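PDB 2BKL: prolyl endopeptidase from Myxococcus xanthus, which probably hydrolyses oligopeptides as a serine endopeptidase, cutting the bond that follows a proline and, far less readily, an alanine. Local coordinates for residues T382-P387 / E461-R465; V430-H436 / G476-N482; R442-T448 / K520-R526; Y550-V554 / F670-L675. All coordinates share one frame; numbering follows the deposited sequence.

Contact 1: T382-P387 / E461-R465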
loop_
_atom_site.group_PDB
_atom_site.type_symbol
_atom_site.label_atom_id
_atom_site.label_comp_id
_atom_site.label_asym_id
_atom_site.label_seq_id
_atom_site.Cartn_x
_atom_site.Cartn_y
_atom_site.Cartn_z
ATOM N N THR A 382 -6.555 -14.271 -7.058
ATOM C CA THR A 382 -5.604 -14.003 -8.141
ATOM C C THR A 382 -4.436 -14.950 -7.972
ATOM O O THR A 382 -4.231 -15.537 -6.935
ATOM C CB THR A 382 -5.030 -12.559 -8.157
ATOM O OG1 THR A 382 -4.379 -12.281 -6.885
ATOM C CG2 THR A 382 -6.110 -11.526 -8.245
ATOM N N SER A 383 -3.609 -15.035 -8.996
ATOM C CA SER A 383 -2.275 -15.630 -8.848
ATOM C C SER A 383 -1.350 -14.869 -9.759
ATOM O O SER A 383 -1.772 -13.993 -10.499
ATOM C CB SER A 383 -2.258 -17.137 -9.195
ATOM O OG SER A 383 -2.165 -17.380 -10.592
ATOM N N PHE A 384 -0.057 -15.158 -9.686
ATOM C CA PHE A 384 0.893 -14.464 -10.539
ATOM C C PHE A 384 0.584 -14.651 -12.024
ATOM O O PHE A 384 0.995 -13.812 -12.837
ATOM C CB PHE A 384 2.346 -14.897 -10.257
ATOM C CG PHE A 384 2.915 -14.332 -8.993
ATOM C CD1 PHE A 384 3.225 -12.984 -8.874
ATOM C CD2 PHE A 384 3.144 -15.152 -7.906
ATOM C CE1 PHE A 384 3.747 -12.488 -7.666
ATOM C CE2 PHE A 384 3.644 -14.671 -6.714
ATOM C CZ PHE A 384 3.947 -13.340 -6.587
ATOM N N THR A 385 -0.109 -15.740 -12.356
ATOM C CA THR A 385 -0.529 -16.039 -13.730
ATOM C C THR A 385 -2.064 -16.100 -13.970
ATOM O O THR A 385 -2.508 -16.466 -15.067
ATOM C CB THR A 385 0.103 -17.379 -14.156
ATOM O OG1 THR A 385 -0.431 -18.443 -13.371
ATOM C CG2 THR A 385 1.587 -17.406 -13.854
ATOM N N THR A 386 -2.858 -15.721 -12.971
ATOM C CA THR A 386 -4.338 -15.804 -12.997
ATOM C C THR A 386 -4.922 -14.417 -12.753
ATOM O O THR A 386 -4.876 -13.919 -11.625
ATOM C CB THR A 386 -4.895 -16.734 -11.863
ATOM O OG1 THR A 386 -4.435 -18.071 -12.029
ATOM C CG2 THR A 386 -6.414 -16.878 -11.955
ATOM N N PRO A 387 -5.503 -13.790 -13.767
ATOM C CA PRO A 387 -6.226 -12.534 -13.547
ATOM C C PRO A 387 -7.347 -12.643 -12.498
ATOM O O PRO A 387 -7.856 -13.742 -12.290
ATOM C CB PRO A 387 -6.792 -12.212 -14.954
ATOM C CG PRO A 387 -5.889 -12.898 -15.870
ATOM C CD PRO A 387 -5.494 -14.164 -15.190
ATOM N N GLU A 461 2.109 -10.753 -1.760
ATOM C CA GLU A 461 1.244 -11.840 -2.153
ATOM C C GLU A 461 1.269 -12.037 -3.647
ATOM O O GLU A 461 1.730 -11.182 -4.402
ATOM C CB GLU A 461 -0.218 -11.535 -1.800
ATOM C CG GLU A 461 -0.553 -11.292 -0.358
ATOM C CD GLU A 461 -1.979 -10.746 -0.224
ATOM O OE1 GLU A 461 -2.695 -10.606 -1.276
ATOM O OE2 GLU A 461 -2.369 -10.458 0.931
ATOM N N ALA A 462 0.644 -13.133 -4.046
ATOM C CA ALA A 462 0.490 -13.512 -5.467
ATOM C C ALA A 462 -0.614 -12.744 -6.201
ATOM O O ALA A 462 -1.633 -13.322 -6.685
ATOM C CB ALA A 462 0.227 -15.047 -5.554
ATOM N N ASN A 463 -0.441 -11.441 -6.275
ATOM C CA ASN A 463 -1.289 -10.550 -7.046
ATOM C C ASN A 463 -0.998 -10.802 -8.526
ATOM O O ASN A 463 0.125 -11.110 -8.918
ATOM C CB ASN A 463 -0.963 -9.075 -6.728
ATOM C CG ASN A 463 -1.430 -8.627 -5.333
ATOM O OD1 ASN A 463 -2.541 -8.954 -4.889
ATOM N ND2 ASN A 463 -0.573 -7.867 -4.641
ATOM N N PHE A 464 -2.012 -10.684 -9.365
ATOM C CA PHE A 464 -1.777 -10.694 -10.811
ATOM C C PHE A 464 -1.355 -9.317 -11.284
ATOM O O PHE A 464 -2.060 -8.316 -11.094
ATOM C CB PHE A 464 -3.014 -11.152 -11.583
ATOM C CG PHE A 464 -2.800 -11.166 -13.074
ATOM C CD1 PHE A 464 -1.999 -12.124 -13.647
ATOM C CD2 PHE A 464 -3.376 -10.183 -13.893
ATOM C CE1 PHE A 464 -1.781 -12.137 -15.032
ATOM C CE2 PHE A 464 -3.158 -10.189 -15.270
ATOM C CZ PHE A 464 -2.371 -11.157 -15.832
ATOM N N ARG A 465 -0.207 -9.275 -11.962
ATOM C CA ARG A 465 0.262 -8.065 -12.584
ATOM C C ARG A 465 0.511 -8.382 -14.053
ATOM O O ARG A 465 1.442 -9.114 -14.381
ATOM C CB ARG A 465 1.574 -7.614 -11.944
ATOM C CG ARG A 465 1.467 -6.937 -10.584
ATOM C CD ARG A 465 2.846 -6.400 -10.115
ATOM N NE ARG A 465 2.823 -5.704 -8.822
ATOM C CZ ARG A 465 3.297 -4.469 -8.583
ATOM N NH1 ARG A 465 3.859 -3.723 -9.539
ATOM N NH2 ARG A 465 3.213 -3.970 -7.354
HETATM O O HOH W 1 1.770 -11.271 -12.491
#
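An interdomain contact of two loops, this pairing sets the turn between strands 376-383 and 386-394 against the irregular run Glu461-Arg465, and one phenylalanine from each loop, packed on the other, carries much of the contact. Phe384 reaches over Ala462, whose CA lies 3.8 Å from the ring centroid, 20° off the ring normal, while the CB of Ala462 meets CE2. In return Phe464, with CG anti to the backbone N (chi1 180°), brings its ring face against Pro387; CG of the proline stands 4.0 Å from the ring centroid, over the face, and Ser383 O lies at the ring edge, near its plane. The hairpin belongs to the beta-propeller and the other loop to the alpha/beta-hydrolase domain, the two-domain plan of the prolyl oligopeptidase family. Ala462 is the centre of an inverse gamma turn, and its carbonyl O receives the hydroxyl of Thr382 OG1 at 2.9 Å. A water adds a second polar link, donating to Phe384 O at 2.7 Å and accepting from Arg465 N. Within the hairpin an ST turn directs Thr385 N to Ser383 OG, 3.2 Å away, and the same OG shares a hydrogen bond with Thr386 OG1.

Contact 2: V430-H436 / G476-N482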
loop_
_atom_site.group_PDB
_atom_site.type_symbol
_atom_site.label_atom_id
_atom_site.label_comp_id
_atom_site.label_asym_id
_atom_site.label_seq_id
_atom_site.Cartn_x
_atom_site.Cartn_y
_atom_site.Cartn_z
ATOM N N VAL A 430 13.695 -17.467 4.543
ATOM C CA VAL A 430 12.857 -16.444 3.963
ATOM C C VAL A 430 12.169 -16.992 2.728
ATOM O O VAL A 430 12.845 -17.592 1.879
ATOM C CB VAL A 430 13.694 -15.222 3.564
ATOM C CG1 VAL A 430 12.785 -14.131 2.946
ATOM C CG2 VAL A 430 14.497 -14.668 4.739
ATOM N N PRO A 431 10.856 -16.838 2.587
ATOM C CA PRO A 431 10.185 -17.267 1.356
ATOM C C PRO A 431 10.394 -16.322 0.190
ATOM O O PRO A 431 10.599 -15.117 0.375
ATOM C CB PRO A 431 8.715 -17.287 1.706
ATOM C CG PRO A 431 8.633 -16.982 3.186
ATOM C CD PRO A 431 9.903 -16.268 3.558
ATOM N N MET A 432 10.332 -16.871 -1.009
ATOM C CA MET A 432 10.373 -16.085 -2.237
ATOM C C MET A 432 9.561 -16.785 -3.310
ATOM O O MET A 432 9.655 -18.021 -3.469
ATOM C CB MET A 432 11.821 -15.862 -2.700
ATOM C CG MET A 432 11.915 -15.099 -3.991
ATOM S SD MET A 432 13.583 -14.393 -4.281
ATOM C CE MET A 432 14.615 -15.797 -4.168
ATOM N N PHE A 433 8.751 -16.034 -4.053
ATOM C CA PHE A 433 8.106 -16.514 -5.271
ATOM C C PHE A 433 8.974 -16.249 -6.476
ATOM O O PHE A 433 9.578 -15.187 -6.588
ATOM C CB PHE A 433 6.752 -15.831 -5.481
ATOM C CG PHE A 433 5.752 -16.037 -4.383
ATOM C CD1 PHE A 433 5.132 -17.268 -4.216
ATOM C CD2 PHE A 433 5.386 -14.983 -3.539
ATOM C CE1 PHE A 433 4.186 -17.464 -3.205
ATOM C CE2 PHE A 433 4.422 -15.173 -2.566
ATOM C CZ PHE A 433 3.839 -16.387 -2.387
ATOM N N VAL A 434 9.050 -17.219 -7.384
ATOM C CA VAL A 434 9.821 -17.082 -8.607
ATOM C C VAL A 434 8.937 -17.458 -9.771
ATOM O O VAL A 434 8.387 -18.564 -9.810
ATOM C CB VAL A 434 11.123 -17.911 -8.591
ATOM C CG1 VAL A 434 11.960 -17.566 -9.823
ATOM C CG2 VAL A 434 11.933 -17.653 -7.327
ATOM N N VAL A 435 8.787 -16.546 -10.721
ATOM C CA VAL A 435 7.833 -16.705 -11.824
ATOM C C VAL A 435 8.587 -16.628 -13.139
ATOM O O VAL A 435 9.436 -15.763 -13.355
ATOM C CB VAL A 435 6.749 -15.575 -11.792
ATOM C CG1 VAL A 435 5.670 -15.850 -12.819
ATOM C CG2 VAL A 435 6.150 -15.416 -10.373
ATOM N N HIS A 436 8.296 -17.554 -14.040
ATOM C CA HIS A 436 8.972 -17.588 -15.330
ATOM C C HIS A 436 8.230 -18.497 -16.295
ATOM O O HIS A 436 7.381 -19.283 -15.902
ATOM C CB HIS A 436 10.416 -18.073 -15.175
ATOM C CG HIS A 436 10.525 -19.342 -14.404
ATOM N ND1 HIS A 436 10.342 -20.591 -14.976
ATOM C CD2 HIS A 436 10.801 -19.567 -13.101
ATOM C CE1 HIS A 436 10.482 -21.519 -14.044
ATOM N NE2 HIS A 436 10.760 -20.922 -12.900
ATOM N N GLY A 476 12.505 -13.648 -19.241
ATOM C CA GLY A 476 12.855 -13.109 -17.953
ATOM C C GLY A 476 12.272 -13.878 -16.786
ATOM O O GLY A 476 11.356 -14.669 -16.929
ATOM N N VAL A 477 12.858 -13.627 -15.619
ATOM C CA VAL A 477 12.401 -14.175 -14.339
ATOM C C VAL A 477 11.945 -13.013 -13.490
ATOM O O VAL A 477 12.592 -11.962 -13.465
ATOM C CB VAL A 477 13.544 -14.915 -13.650
ATOM C CG1 VAL A 477 13.196 -15.358 -12.201
ATOM C CG2 VAL A 477 14.009 -16.113 -14.521
ATOM N N TYR A 478 10.824 -13.204 -12.828
ATOM C CA TYR A 478 10.295 -12.231 -11.861
ATOM C C TYR A 478 10.273 -12.892 -10.511
ATOM O O TYR A 478 9.696 -13.977 -10.354
ATOM C CB TYR A 478 8.884 -11.801 -12.244
ATOM C CG TYR A 478 8.226 -10.817 -11.299
ATOM C CD1 TYR A 478 8.751 -9.556 -11.110
ATOM C CD2 TYR A 478 7.055 -11.149 -10.641
ATOM C CE1 TYR A 478 8.127 -8.637 -10.252
ATOM C CE2 TYR A 478 6.425 -10.251 -9.800
ATOM C CZ TYR A 478 6.975 -9.007 -9.611
ATOM O OH TYR A 478 6.353 -8.070 -8.766
ATOM N N ALA A 479 10.890 -12.267 -9.510
ATOM C CA ALA A 479 10.977 -12.844 -8.174
ATOM C C ALA A 479 10.496 -11.840 -7.159
ATOM O O ALA A 479 10.766 -10.642 -7.297
ATOM C CB ALA A 479 12.423 -13.249 -7.870
ATOM N N VAL A 480 9.783 -12.314 -6.145
ATOM C CA VAL A 480 9.215 -11.476 -5.090
ATOM C C VAL A 480 9.592 -12.114 -3.738
ATOM O O VAL A 480 9.169 -13.229 -3.441
ATOM C CB VAL A 480 7.667 -11.352 -5.225
ATOM C CG1 VAL A 480 7.128 -10.413 -4.155
ATOM C CG2 VAL A 480 7.288 -10.864 -6.631
ATOM N N ALA A 481 10.394 -11.410 -2.943
ATOM C CA ALA A 481 10.868 -11.937 -1.662
ATOM C C ALA A 481 9.991 -11.484 -0.524
ATOM O O ALA A 481 9.624 -10.288 -0.466
ATOM C CB ALA A 481 12.304 -11.540 -1.431
ATOM N N ASN A 482 9.683 -12.380 0.406
ATOM C CA ASN A 482 8.857 -12.093 1.578
ATOM C C ASN A 482 9.765 -11.748 2.757
ATOM O O ASN A 482 9.824 -12.440 3.781
ATOM C CB ASN A 482 7.962 -13.290 1.907
ATOM C CG ASN A 482 6.966 -13.582 0.832
ATOM O OD1 ASN A 482 7.153 -14.496 0.040
ATOM N ND2 ASN A 482 5.884 -12.819 0.808
#
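Val477 meets Val434 through their CG1 methyls, a tight 3.5 Å apart, where strand 477-481 begins its antiparallel run beside strand 430-436; its CG2 lies near CB of His436. Tyr478 and Val435 form a hydrogen-bonded pair, with Val435 N to Tyr478 O at 2.7 Å and a nearly straight return bond from Tyr478 N (175°). Ala479 faces Val434 as a non-hydrogen-bonded pair, and its CB also touches Met432 SD at 3.9 Å. That sulfur arrives there with CG anti to the backbone N (chi1 178°) and the chain running on extended to SD, CG passing close to Val480 O. Val480 is bonded both ways to Phe433, 2.9 Å from Val480 N to Phe433 O, and Ala481 CB lies by the same sulfur. Asn482 closes the ladder, its N 2.9 Å from Pro431 O, while its side chain crosses that of Pro431 at about a right angle, with OD1 3.6 Å from Pro431 CB. Its ND2 is held by Glu488 and by Met460 O, and with an alanine here both acceptors would probably lose this donor and the proline its amide neighbour. Strands 415-423 and 448-451 flank the pair in the hydrolase sheet; helix 503-518 packs on the Met432 side, and Phe384 of the propeller hairpin on the Phe433 and Val435 side.

Contact 3: R442-T448 / K520-R526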
loop_
_atom_site.group_PDB
_atom_site.type_symbol
_atom_site.label_atom_id
_atom_site.label_comp_id
_atom_site.label_asym_id
_atom_site.label_seq_id
_atom_site.Cartn_x
_atom_site.Cartn_y
_atom_site.Cartn_z
ATOM N N ARG A 442 17.781 -22.820 -17.301
ATOM C CA ARG A 442 18.453 -22.520 -16.051
ATOM C C ARG A 442 19.945 -22.514 -16.290
ATOM O O ARG A 442 20.677 -23.415 -15.834
ATOM C CB ARG A 442 18.074 -23.533 -14.962
ATOM C CG ARG A 442 16.635 -23.407 -14.526
ATOM C CD ARG A 442 16.410 -22.265 -13.580
ATOM N NE ARG A 442 16.890 -22.542 -12.249
ATOM C CZ ARG A 442 16.193 -23.195 -11.319
ATOM N NH1 ARG A 442 14.973 -23.664 -11.553
ATOM N NH2 ARG A 442 16.713 -23.374 -10.124
ATOM N N ASP A 443 20.381 -21.476 -16.996
ATOM C CA ASP A 443 21.744 -21.333 -17.493
ATOM C C ASP A 443 22.483 -20.170 -16.862
ATOM O O ASP A 443 23.560 -19.805 -17.305
ATOM C CB ASP A 443 21.713 -21.176 -19.023
ATOM C CG ASP A 443 21.040 -19.885 -19.495
ATOM O OD1 ASP A 443 20.491 -19.108 -18.686
ATOM O OD2 ASP A 443 21.001 -19.558 -20.719
ATOM N N GLY A 444 21.904 -19.563 -15.826
ATOM C CA GLY A 444 22.583 -18.470 -15.141
ATOM C C GLY A 444 22.596 -17.155 -15.888
ATOM O O GLY A 444 23.390 -16.251 -15.583
ATOM N N ASN A 445 21.709 -17.003 -16.855
ATOM C CA ASN A 445 21.760 -15.825 -17.697
ATOM C C ASN A 445 20.431 -15.177 -18.033
ATOM O O ASN A 445 20.388 -14.250 -18.836
ATOM C CB ASN A 445 22.496 -16.168 -18.991
ATOM C CG ASN A 445 22.972 -14.940 -19.715
ATOM O OD1 ASN A 445 23.552 -14.039 -19.112
ATOM N ND2 ASN A 445 22.712 -14.886 -21.002
ATOM N N ALA A 446 19.347 -15.610 -17.401
ATOM C CA ALA A 446 18.058 -14.971 -17.636
ATOM C C ALA A 446 18.014 -13.566 -17.035
ATOM O O ALA A 446 18.428 -13.378 -15.891
ATOM C CB ALA A 446 16.946 -15.811 -17.018
ATOM N N PRO A 447 17.475 -12.596 -17.755
ATOM C CA PRO A 447 17.253 -11.269 -17.177
ATOM C C PRO A 447 16.254 -11.480 -16.040
ATOM O O PRO A 447 15.211 -12.104 -16.241
ATOM C CB PRO A 447 16.610 -10.473 -18.315
ATOM C CG PRO A 447 16.562 -11.312 -19.452
ATOM C CD PRO A 447 16.969 -12.704 -19.132
ATOM N N THR A 448 16.559 -10.955 -14.874
ATOM C CA THR A 448 15.749 -11.194 -13.699
ATOM C C THR A 448 15.431 -9.895 -13.009
ATOM O O THR A 448 16.274 -9.029 -12.922
ATOM C CB THR A 448 16.534 -12.149 -12.772
ATOM O OG1 THR A 448 16.689 -13.404 -13.443
ATOM C CG2 THR A 448 15.809 -12.460 -11.456
ATOM N N LYS A 520 21.086 -20.592 -10.453
ATOM C CA LYS A 520 21.252 -20.633 -11.921
ATOM C C LYS A 520 20.115 -19.944 -12.679
ATOM O O LYS A 520 19.912 -20.208 -13.859
ATOM C CB LYS A 520 21.489 -22.064 -12.423
ATOM C CG LYS A 520 22.683 -22.768 -11.776
ATOM C CD LYS A 520 23.992 -22.077 -12.061
ATOM C CE LYS A 520 25.178 -22.958 -11.627
ATOM N NZ LYS A 520 26.401 -22.158 -11.352
ATOM N N TYR A 521 19.392 -19.033 -12.039
ATOM C CA TYR A 521 18.455 -18.215 -12.782
ATOM C C TYR A 521 19.191 -17.130 -13.544
ATOM O O TYR A 521 18.846 -16.819 -14.668
ATOM C CB TYR A 521 17.423 -17.573 -11.874
ATOM C CG TYR A 521 16.505 -18.558 -11.190
ATOM C CD1 TYR A 521 15.384 -19.050 -11.843
ATOM C CD2 TYR A 521 16.742 -18.977 -9.889
ATOM C CE1 TYR A 521 14.537 -19.965 -11.225
ATOM C CE2 TYR A 521 15.908 -19.893 -9.277
ATOM C CZ TYR A 521 14.789 -20.348 -9.932
ATOM O OH TYR A 521 13.918 -21.258 -9.334
ATOM N N THR A 522 20.201 -16.556 -12.933
ATOM C CA THR A 522 20.744 -15.291 -13.418
ATOM C C THR A 522 22.172 -15.067 -12.948
ATOM O O THR A 522 22.798 -15.931 -12.318
ATOM C CB THR A 522 19.785 -14.164 -12.992
ATOM O OG1 THR A 522 20.077 -12.939 -13.676
ATOM C CG2 THR A 522 19.853 -13.846 -11.523
ATOM N N GLN A 523 22.694 -13.896 -13.264
ATOM C CA GLN A 523 24.014 -13.443 -12.775
ATOM C C GLN A 523 23.887 -11.948 -12.472
ATOM O O GLN A 523 22.933 -11.308 -12.921
ATOM C CB GLN A 523 25.128 -13.712 -13.784
ATOM C CG GLN A 523 24.891 -13.102 -15.130
ATOM C CD GLN A 523 26.060 -13.299 -16.087
ATOM O OE1 GLN A 523 27.194 -12.960 -15.745
ATOM N NE2 GLN A 523 25.792 -13.835 -17.263
ATOM N N PRO A 524 24.792 -11.388 -11.664
ATOM C CA PRO A 524 24.643 -9.983 -11.272
ATOM C C PRO A 524 24.369 -9.005 -12.433
ATOM O O PRO A 524 23.482 -8.148 -12.317
ATOM C CB PRO A 524 25.958 -9.697 -10.553
ATOM C CG PRO A 524 26.301 -11.013 -9.949
ATOM C CD PRO A 524 25.946 -12.016 -10.981
ATOM N N LYS A 525 25.081 -9.129 -13.549
ATOM C CA LYS A 525 24.906 -8.174 -14.660
ATOM C C LYS A 525 23.583 -8.328 -15.395
ATOM O O LYS A 525 23.228 -7.505 -16.269
ATOM C CB LYS A 525 26.076 -8.236 -15.670
ATOM C CG LYS A 525 26.092 -9.458 -16.577
ATOM C CD LYS A 525 27.357 -9.495 -17.486
ATOM C CE LYS A 525 28.666 -9.724 -16.710
ATOM N NZ LYS A 525 29.730 -10.395 -17.536
ATOM N N ARG A 526 22.836 -9.377 -15.052
ATOM C CA ARG A 526 21.534 -9.617 -15.621
ATOM C C ARG A 526 20.417 -9.501 -14.572
ATOM O O ARG A 526 19.263 -9.853 -14.851
ATOM C CB ARG A 526 21.512 -11.022 -16.213
ATOM C CG ARG A 526 22.490 -11.217 -17.363
ATOM C CD ARG A 526 21.967 -10.641 -18.661
ATOM N NE ARG A 526 21.137 -11.630 -19.332
ATOM C CZ ARG A 526 20.588 -11.479 -20.534
ATOM N NH1 ARG A 526 20.671 -10.330 -21.179
ATOM N NH2 ARG A 526 19.912 -12.481 -21.074
#
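Arg442 lays its guanidinium flat on the ring of Tyr521, centres 3.8 Å apart and planes at 11°, a cation-pi stack reached by bends at chi2 and chi3; its NH2 also bonds Gln519 O, and the tyrosine OH bonds Glu418. Gly444 N donates to Lys520 O from above the carbonyl plane. Asn445 is gripped twice: Gln523 NE2 reaches OD1 at 2.9 Å, and Arg526 takes the backbone O, which lies in the guanidinium plane, side-on with NE at 2.8 Å and NH2 at 2.9 Å. A leucine in place of Arg526 would probably leave Asn445 O without these two donors. Ala446 N bonds Tyr521 O, and its O collects Thr522 OG1 at 2.8 Å and Thr448 OG1. Pro447 lies alongside Arg526, CG over the guanidinium face. Thr448 N meets Arg526 O at 2.9 Å, where the parallel strands 448-451 and 527-532 set out. Lys520 is the C-prime residue of a Schellman motif ending helix 503-518, the helix of the beta-alpha-beta crossover from strand 477-481 to 527-532 of the alpha/beta-hydrolase sheet.

Contact 4: Y550-V554 / F670-L675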
loop_
_atom_site.group_PDB
_atom_site.type_symbol
_atom_site.label_atom_id
_atom_site.label_comp_id
_atom_site.label_asym_id
_atom_site.label_seq_id
_atom_site.Cartn_x
_atom_site.Cartn_y
_atom_site.Cartn_z
ATOM N N TYR A 550 24.189 -6.443 -8.208
ATOM C CA TYR A 550 23.076 -5.950 -9.008
ATOM C C TYR A 550 23.538 -5.282 -10.293
ATOM O O TYR A 550 24.575 -4.607 -10.312
ATOM C CB TYR A 550 22.264 -4.945 -8.185
ATOM C CG TYR A 550 21.907 -5.441 -6.791
ATOM C CD1 TYR A 550 20.956 -6.443 -6.614
ATOM C CD2 TYR A 550 22.522 -4.932 -5.659
ATOM C CE1 TYR A 550 20.635 -6.891 -5.363
ATOM C CE2 TYR A 550 22.226 -5.380 -4.380
ATOM C CZ TYR A 550 21.269 -6.376 -4.235
ATOM O OH TYR A 550 20.984 -6.852 -2.992
ATOM N N GLY A 551 22.788 -5.492 -11.370
ATOM C CA GLY A 551 23.033 -4.853 -12.643
ATOM C C GLY A 551 22.251 -3.559 -12.842
ATOM O O GLY A 551 22.725 -2.621 -13.520
ATOM N N ALA A 552 21.060 -3.495 -12.260
ATOM C CA ALA A 552 20.211 -2.315 -12.398
ATOM C C ALA A 552 19.277 -2.187 -11.207
ATOM O O ALA A 552 18.954 -3.183 -10.529
ATOM C CB ALA A 552 19.445 -2.376 -13.685
ATOM N N VAL A 553 18.838 -0.957 -10.971
ATOM C CA VAL A 553 17.957 -0.626 -9.851
ATOM C C VAL A 553 16.881 0.296 -10.375
ATOM O O VAL A 553 17.185 1.310 -11.042
ATOM C CB VAL A 553 18.729 0.098 -8.758
ATOM C CG1 VAL A 553 17.830 0.606 -7.632
ATOM C CG2 VAL A 553 19.853 -0.753 -8.190
ATOM N N VAL A 554 15.642 -0.023 -10.068
ATOM C CA VAL A 554 14.494 0.844 -10.306
ATOM C C VAL A 554 13.943 1.227 -8.933
ATOM O O VAL A 554 13.533 0.358 -8.163
ATOM C CB VAL A 554 13.406 0.182 -11.171
ATOM C CG1 VAL A 554 12.286 1.192 -11.453
ATOM C CG2 VAL A 554 13.996 -0.341 -12.479
ATOM N N PHE A 670 14.308 0.521 -20.210
ATOM C CA PHE A 670 15.500 0.748 -19.391
ATOM C C PHE A 670 16.166 -0.587 -19.058
ATOM O O PHE A 670 17.362 -0.770 -19.237
ATOM C CB PHE A 670 15.106 1.513 -18.110
ATOM C CG PHE A 670 16.160 1.518 -17.030
ATOM C CD1 PHE A 670 17.276 2.363 -17.098
ATOM C CD2 PHE A 670 16.024 0.709 -15.923
ATOM C CE1 PHE A 670 18.236 2.382 -16.075
ATOM C CE2 PHE A 670 16.947 0.712 -14.929
ATOM C CZ PHE A 670 18.069 1.553 -15.001
ATOM N N LEU A 671 15.373 -1.534 -18.581
ATOM C CA LEU A 671 15.908 -2.835 -18.212
ATOM C C LEU A 671 16.512 -3.558 -19.409
ATOM O O LEU A 671 17.610 -4.148 -19.298
ATOM C CB LEU A 671 14.848 -3.700 -17.512
ATOM C CG LEU A 671 14.407 -3.193 -16.131
ATOM C CD1 LEU A 671 13.389 -4.139 -15.530
ATOM C CD2 LEU A 671 15.598 -3.031 -15.185
ATOM N N PHE A 672 15.798 -3.545 -20.537
ATOM C CA PHE A 672 16.277 -4.242 -21.729
ATOM C C PHE A 672 17.607 -3.652 -22.136
ATOM O O PHE A 672 18.485 -4.378 -22.574
ATOM C CB PHE A 672 15.293 -4.083 -22.895
ATOM C CG PHE A 672 14.059 -4.915 -22.802
ATOM C CD1 PHE A 672 13.977 -6.019 -21.965
ATOM C CD2 PHE A 672 12.979 -4.622 -23.609
ATOM C CE1 PHE A 672 12.810 -6.794 -21.926
ATOM C CE2 PHE A 672 11.818 -5.380 -23.554
ATOM C CZ PHE A 672 11.752 -6.473 -22.714
ATOM N N GLN A 673 17.759 -2.331 -22.031
ATOM C CA GLN A 673 19.020 -1.669 -22.385
ATOM C C GLN A 673 20.137 -2.078 -21.449
ATOM O O GLN A 673 21.188 -2.570 -21.871
ATOM C CB GLN A 673 18.863 -0.146 -22.367
ATOM C CG GLN A 673 20.162 0.625 -22.573
ATOM C CD GLN A 673 20.740 0.486 -23.953
ATOM O OE1 GLN A 673 21.974 0.436 -24.106
ATOM N NE2 GLN A 673 19.887 0.437 -24.966
ATOM N N VAL A 674 19.920 -1.896 -20.148
ATOM C CA VAL A 674 21.028 -1.972 -19.204
ATOM C C VAL A 674 21.392 -3.399 -18.835
ATOM O O VAL A 674 22.528 -3.641 -18.450
ATOM C CB VAL A 674 20.774 -1.087 -17.937
ATOM C CG1 VAL A 674 20.573 0.346 -18.341
ATOM C CG2 VAL A 674 19.625 -1.582 -17.129
ATOM N N LEU A 675 20.469 -4.348 -18.983
ATOM C CA LEU A 675 20.777 -5.771 -18.812
ATOM C C LEU A 675 21.074 -6.472 -20.153
ATOM O O LEU A 675 21.282 -7.704 -20.175
ATOM C CB LEU A 675 19.645 -6.472 -18.101
ATOM C CG LEU A 675 19.226 -5.871 -16.760
ATOM C CD1 LEU A 675 18.087 -6.711 -16.191
ATOM C CD2 LEU A 675 20.365 -5.722 -15.744
#
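Ala552 and Val674 make the closest approach of this largely apolar contact, CB to CG2 at 3.5 Å, and no hydrogen bond passes between the strand and the helix. Aliphatic packing gathers round that one methyl. Leu671 CD2 lies 4.2 Å from Ala552 CB and Leu675 CD2 4.0 Å from it; with Val674 and Phe670 CE2, four side chains from the last turn and just beyond converge on Ala552. Leu675 also lies against the backbone of Gly551, its CD2 4.1 Å from the glycine C; a CB on the glycine would point at this methyl and come tightly against it. Val554, two residues further along the strand, sends CG2 to Leu671 CD2 at 4.1 Å.

Aromatic contacts come from Phe670, whose CG stands anti to the backbone N (chi1 166°), directing the ring toward the strand. Its CE2 corner meets Val554 CG2 at 4.0 Å and approaches Val553 O at 3.9 Å, Phe670 and Val554 sliding past each other in opposite directions. Val674 CG2, from the next turn of its own helix, lies over one ring face.

The strand and helix axes run nearly antiparallel, at 168° and 9.6 Å apart, the helix-on-sheet layering of an alpha/beta-hydrolase. Strand 552-556 lies between strands 527-532 and 607-613, and the C-terminal helix 657-674 spreads over all three, touching Ala528 through Leu671 and Leu609 through Phe670.

Overall arrangement
Contacts 1 to 4 form a chain of neighbours from the propeller into the hydrolase domain. Contact 1 touches contact 2 through Phe384, whose CE2 lies 3.4 Å from Phe433 CG. Contact 2 meets contact 3 where Val477 N approaches Pro447 O at 2.9 Å, a probable hydrogen bond, and contact 3 meets contact 4 through Arg526 NH1 and Leu675 O, also 2.9 Å apart. Contacts 2 and 4 reach the same sheet without touching, centres about 17 Å apart. Between their strands run strands 448-451 and 527-532, the latter leading to Ser533 of the ligand pocket, which probably forms a catalytic triad with Asp616 and His651.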